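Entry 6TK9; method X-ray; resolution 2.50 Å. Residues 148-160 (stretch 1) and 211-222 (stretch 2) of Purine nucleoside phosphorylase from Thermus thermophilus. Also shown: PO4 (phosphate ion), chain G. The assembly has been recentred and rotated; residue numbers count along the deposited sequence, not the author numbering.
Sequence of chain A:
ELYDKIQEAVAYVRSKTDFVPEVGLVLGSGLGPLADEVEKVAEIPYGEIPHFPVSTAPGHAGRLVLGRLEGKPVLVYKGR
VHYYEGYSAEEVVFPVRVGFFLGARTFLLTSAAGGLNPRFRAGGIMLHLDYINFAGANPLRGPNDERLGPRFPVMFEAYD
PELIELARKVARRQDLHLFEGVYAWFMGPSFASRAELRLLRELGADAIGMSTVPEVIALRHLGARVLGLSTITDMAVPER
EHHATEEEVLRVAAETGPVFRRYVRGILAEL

Stretch 1 (148-160) LGPRFPVMFEAYD
Stretch 2 211-222: STVPEVIALRHL

A helix begins at Val213 and continues through the His221 region, with Thr212 at its N-cap position, whereas residues 148-160 follow an irregular path along it. The regular i to i+4 ladder is evident from Val216 N to Thr212 O (2.7 Å) through His221 N to Ile217 O (3.0 Å). Register is fixed at two points: the CA atoms of Gly149 and His221 lie 5.0 Å apart, those of Ala158 and Arg220 6.4 Å. Stretch 1 therefore starts near the helix's later residues; Tyr159 reaches back to the helix start, its OH 3.9 Å from Thr212 CG2. Together the stretches bury 663 Å², without a clear hydrogen bond between them.

His221 contributes most, with 112 Å² covered. Its chi1 is t (178°) and chi2 -115°, which bring the ring against Leu148-Pro150. Gly149 CA sits over one face, 3.9 Å from the centroid of the His221 ring and 21° off the normal, a CH-pi contact. Gly149 CA also lies 3.3 Å from His221 O, with a CA-H...O angle of 149°. Gly149 is extended (phi/psi 177/-173), and an ideal CB there would fall 1.9 Å from His221 O, so the close approach depends on the absent side chain. Pro150 O meets the ring edge, 3.1 Å from His221 CD2. Alongside, Leu222 CA points its hydrogen at Leu148 O (3.5 Å, 175°).

Arg220, with 81 Å² covered, points toward stretch 1 with chi1-chi3 all m (-66°, -69°, -50°). Arg220 CD packs 3.0 Å from Ala158 O, the carbonyl of the last residue of the type II turn from Met155 to Ala158, whose closing bond, Ala158 N to Met155 O, is weak (3.3 Å).

Met155 (chi1, chi2 and chi3 all m) has 66 Å² covered: Met155 CE lies 3.6 Å from Ile217 CG1, and Met155 SD 4.0 Å from Arg220 CB. Val216 CG1 meets Ala158 CB at 4.0 Å, while Val216 CG2 lies 3.9 Å from Tyr159 CZ, extending the apolar packing, with its nearest approach to that residue at Tyr159 OH (3.6 Å).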

# COMPACT_ATOMS: atom_id res chain seq x y z
N LEU A 148 -13.16 -34.79 -14.24
CA LEU A 148 -13.52 -33.36 -14.46
C LEU A 148 -12.26 -32.55 -14.79
O LEU A 148 -12.29 -31.83 -15.79
CB LEU A 148 -14.24 -32.80 -13.24
CG LEU A 148 -15.74 -33.07 -13.22
CD1 LEU A 148 -15.98 -34.56 -13.16
CD2 LEU A 148 -16.41 -32.35 -12.06
N GLY A 149 -11.21 -32.68 -13.98
CA GLY A 149 -9.97 -31.88 -14.08
C GLY A 149 -8.98 -32.22 -12.97
O GLY A 149 -9.21 -33.17 -12.21
N PRO A 150 -7.86 -31.46 -12.86
CA PRO A 150 -6.79 -31.78 -11.91
C PRO A 150 -7.09 -31.25 -10.50
O PRO A 150 -7.89 -30.34 -10.39
CB PRO A 150 -5.58 -31.07 -12.53
CG PRO A 150 -6.18 -29.82 -13.15
CD PRO A 150 -7.55 -30.25 -13.65
N ARG A 151 -6.45 -31.85 -9.48
CA ARG A 151 -6.53 -31.49 -8.03
C ARG A 151 -6.18 -30.02 -7.80
O ARG A 151 -6.83 -29.40 -6.98
CB ARG A 151 -5.58 -32.38 -7.23
CG ARG A 151 -5.40 -32.02 -5.76
CD ARG A 151 -6.59 -32.33 -4.86
NE ARG A 151 -7.74 -31.43 -5.04
CZ ARG A 151 -8.88 -31.51 -4.35
NH1 ARG A 151 -9.03 -32.44 -3.42
NH2 ARG A 151 -9.86 -30.65 -4.59
N PHE A 152 -5.19 -29.48 -8.52
CA PHE A 152 -4.64 -28.11 -8.34
C PHE A 152 -4.62 -27.37 -9.68
O PHE A 152 -3.57 -27.14 -10.27
CB PHE A 152 -3.23 -28.15 -7.74
CG PHE A 152 -3.04 -28.94 -6.48
CD1 PHE A 152 -3.54 -28.48 -5.27
CD2 PHE A 152 -2.26 -30.08 -6.48
CE1 PHE A 152 -3.32 -29.19 -4.10
CE2 PHE A 152 -2.02 -30.78 -5.30
CZ PHE A 152 -2.55 -30.32 -4.12
N PRO A 153 -5.79 -26.91 -10.18
CA PRO A 153 -5.81 -26.13 -11.41
C PRO A 153 -5.04 -24.82 -11.25
O PRO A 153 -5.09 -24.18 -10.20
CB PRO A 153 -7.30 -25.90 -11.66
CG PRO A 153 -7.92 -26.02 -10.29
CD PRO A 153 -7.13 -27.11 -9.61
N VAL A 154 -4.30 -24.51 -12.30
CA VAL A 154 -3.59 -23.23 -12.53
C VAL A 154 -4.62 -22.19 -12.98
O VAL A 154 -5.31 -22.45 -13.95
CB VAL A 154 -2.51 -23.46 -13.61
CG1 VAL A 154 -1.88 -22.15 -14.08
CG2 VAL A 154 -1.46 -24.45 -13.13
N MET A 155 -4.64 -21.03 -12.33
CA MET A 155 -5.62 -19.94 -12.56
C MET A 155 -4.96 -18.72 -13.23
O MET A 155 -5.61 -17.69 -13.40
CB MET A 155 -6.24 -19.56 -11.22
CG MET A 155 -7.02 -20.72 -10.61
SD MET A 155 -8.30 -21.43 -11.70
CE MET A 155 -9.36 -20.01 -11.86
N PHE A 156 -3.71 -18.87 -13.66
CA PHE A 156 -3.06 -17.95 -14.64
C PHE A 156 -3.81 -18.06 -15.97
O PHE A 156 -4.18 -19.20 -16.36
CB PHE A 156 -1.59 -18.31 -14.82
CG PHE A 156 -0.66 -17.75 -13.79
CD1 PHE A 156 -1.09 -17.49 -12.49
CD2 PHE A 156 0.66 -17.49 -14.11
CE1 PHE A 156 -0.21 -17.01 -11.54
CE2 PHE A 156 1.54 -16.99 -13.15
CZ PHE A 156 1.10 -16.75 -11.87
N GLU A 157 -4.04 -16.93 -16.63
CA GLU A 157 -4.77 -16.87 -17.92
C GLU A 157 -6.13 -17.53 -17.69
O GLU A 157 -6.57 -18.27 -18.57
CB GLU A 157 -3.97 -17.59 -19.03
CG GLU A 157 -2.84 -16.76 -19.62
CD GLU A 157 -1.72 -16.41 -18.64
OE1 GLU A 157 -1.04 -17.34 -18.19
OE2 GLU A 157 -1.55 -15.19 -18.32
N ALA A 158 -6.74 -17.32 -16.52
CA ALA A 158 -8.08 -17.86 -16.19
C ALA A 158 -9.06 -17.30 -17.23
O ALA A 158 -9.82 -18.09 -17.85
CB ALA A 158 -8.48 -17.47 -14.79
N TYR A 159 -9.01 -15.99 -17.45
CA TYR A 159 -9.71 -15.31 -18.55
C TYR A 159 -8.88 -15.53 -19.83
O TYR A 159 -7.70 -15.09 -19.87
CB TYR A 159 -9.98 -13.88 -18.12
CG TYR A 159 -10.97 -13.74 -16.98
CD1 TYR A 159 -12.33 -13.94 -17.18
CD2 TYR A 159 -10.56 -13.32 -15.72
CE1 TYR A 159 -13.25 -13.75 -16.16
CE2 TYR A 159 -11.47 -13.12 -14.69
CZ TYR A 159 -12.81 -13.35 -14.91
OH TYR A 159 -13.72 -13.16 -13.91
N ASP A 160 -9.45 -16.27 -20.80
CA ASP A 160 -8.78 -16.66 -22.06
C ASP A 160 -8.20 -15.42 -22.72
O ASP A 160 -8.91 -14.45 -22.92
CB ASP A 160 -9.71 -17.36 -23.06
CG ASP A 160 -8.94 -17.90 -24.27
OD1 ASP A 160 -8.87 -17.16 -25.28
OD2 ASP A 160 -8.43 -19.05 -24.19
N SER A 211 -20.68 -12.72 -7.61
CA SER A 211 -20.83 -13.91 -8.49
C SER A 211 -19.54 -14.22 -9.27
O SER A 211 -18.56 -13.53 -9.04
CB SER A 211 -21.94 -13.64 -9.45
OG SER A 211 -21.50 -12.73 -10.45
N THR A 212 -19.58 -15.19 -10.20
CA THR A 212 -18.66 -15.36 -11.37
C THR A 212 -17.38 -16.11 -11.02
O THR A 212 -17.00 -17.02 -11.78
CB THR A 212 -18.22 -14.01 -11.95
OG1 THR A 212 -19.40 -13.26 -12.21
CG2 THR A 212 -17.38 -14.14 -13.21
N VAL A 213 -16.69 -15.71 -9.95
CA VAL A 213 -15.37 -16.29 -9.60
C VAL A 213 -15.51 -17.80 -9.39
O VAL A 213 -14.72 -18.56 -9.93
CB VAL A 213 -14.75 -15.55 -8.40
CG1 VAL A 213 -13.54 -16.27 -7.82
CG2 VAL A 213 -14.38 -14.13 -8.79
N PRO A 214 -16.52 -18.33 -8.67
CA PRO A 214 -16.61 -19.78 -8.49
C PRO A 214 -16.79 -20.46 -9.86
O PRO A 214 -16.19 -21.48 -10.08
CB PRO A 214 -17.80 -20.01 -7.54
CG PRO A 214 -18.49 -18.66 -7.38
CD PRO A 214 -17.57 -17.60 -7.93
N GLU A 215 -17.60 -19.86 -10.74
CA GLU A 215 -17.83 -20.30 -12.14
C GLU A 215 -16.47 -20.32 -12.86
O GLU A 215 -16.12 -21.37 -13.44
CB GLU A 215 -18.90 -19.44 -12.82
CG GLU A 215 -20.29 -19.64 -12.25
CD GLU A 215 -21.18 -18.42 -12.13
OE1 GLU A 215 -21.69 -17.97 -13.16
OE2 GLU A 215 -21.38 -17.92 -11.00
N VAL A 216 -15.72 -19.22 -12.79
CA VAL A 216 -14.40 -19.13 -13.48
C VAL A 216 -13.48 -20.26 -13.01
O VAL A 216 -12.87 -20.88 -13.87
CB VAL A 216 -13.72 -17.77 -13.26
CG1 VAL A 216 -12.33 -17.79 -13.90
CG2 VAL A 216 -14.56 -16.63 -13.81
N ILE A 217 -13.39 -20.52 -11.71
CA ILE A 217 -12.50 -21.57 -11.13
C ILE A 217 -12.99 -22.96 -11.56
O ILE A 217 -12.17 -23.78 -12.02
CB ILE A 217 -12.41 -21.45 -9.59
CG1 ILE A 217 -11.75 -20.14 -9.17
CG2 ILE A 217 -11.69 -22.65 -9.00
CD1 ILE A 217 -11.89 -19.81 -7.70
N ALA A 218 -14.29 -23.22 -11.42
CA ALA A 218 -14.96 -24.49 -11.81
C ALA A 218 -14.67 -24.79 -13.29
O ALA A 218 -14.36 -25.97 -13.61
CB ALA A 218 -16.44 -24.42 -11.52
N LEU A 219 -14.76 -23.77 -14.15
CA LEU A 219 -14.65 -23.91 -15.63
C LEU A 219 -13.19 -24.08 -16.06
O LEU A 219 -12.97 -24.82 -17.06
CB LEU A 219 -15.32 -22.72 -16.30
CG LEU A 219 -16.84 -22.81 -16.37
CD1 LEU A 219 -17.45 -21.47 -16.72
CD2 LEU A 219 -17.27 -23.86 -17.37
N ARG A 220 -12.22 -23.49 -15.37
CA ARG A 220 -10.78 -23.66 -15.75
C ARG A 220 -10.31 -25.03 -15.26
O ARG A 220 -9.46 -25.66 -15.93
CB ARG A 220 -9.91 -22.52 -15.22
CG ARG A 220 -10.23 -21.17 -15.84
CD ARG A 220 -9.86 -21.04 -17.30
NE ARG A 220 -8.50 -21.46 -17.59
CZ ARG A 220 -8.17 -22.40 -18.45
NH1 ARG A 220 -9.09 -23.01 -19.18
NH2 ARG A 220 -6.91 -22.75 -18.57
N HIS A 221 -10.87 -25.51 -14.14
CA HIS A 221 -10.71 -26.91 -13.67
C HIS A 221 -11.02 -27.86 -14.84
O HIS A 221 -10.21 -28.77 -15.09
CB HIS A 221 -11.58 -27.12 -12.44
CG HIS A 221 -11.57 -28.50 -11.88
ND1 HIS A 221 -12.70 -29.30 -11.87
CD2 HIS A 221 -10.59 -29.21 -11.29
CE1 HIS A 221 -12.41 -30.47 -11.31
NE2 HIS A 221 -11.12 -30.44 -10.95
N LEU A 222 -12.10 -27.59 -15.57
CA LEU A 222 -12.67 -28.44 -16.65
C LEU A 222 -11.91 -28.27 -17.97
O LEU A 222 -12.05 -29.18 -18.81
CB LEU A 222 -14.15 -28.07 -16.83
CG LEU A 222 -15.03 -28.55 -15.68
CD1 LEU A 222 -16.38 -27.89 -15.73
CD2 LEU A 222 -15.16 -30.06 -15.69
P PO4 G . -24.89 -10.94 -10.75
O1 PO4 G . -25.47 -12.35 -10.63
O2 PO4 G . -25.52 -10.02 -9.71
O3 PO4 G . -25.16 -10.35 -12.13
O4 PO4 G . -23.38 -11.03 -10.57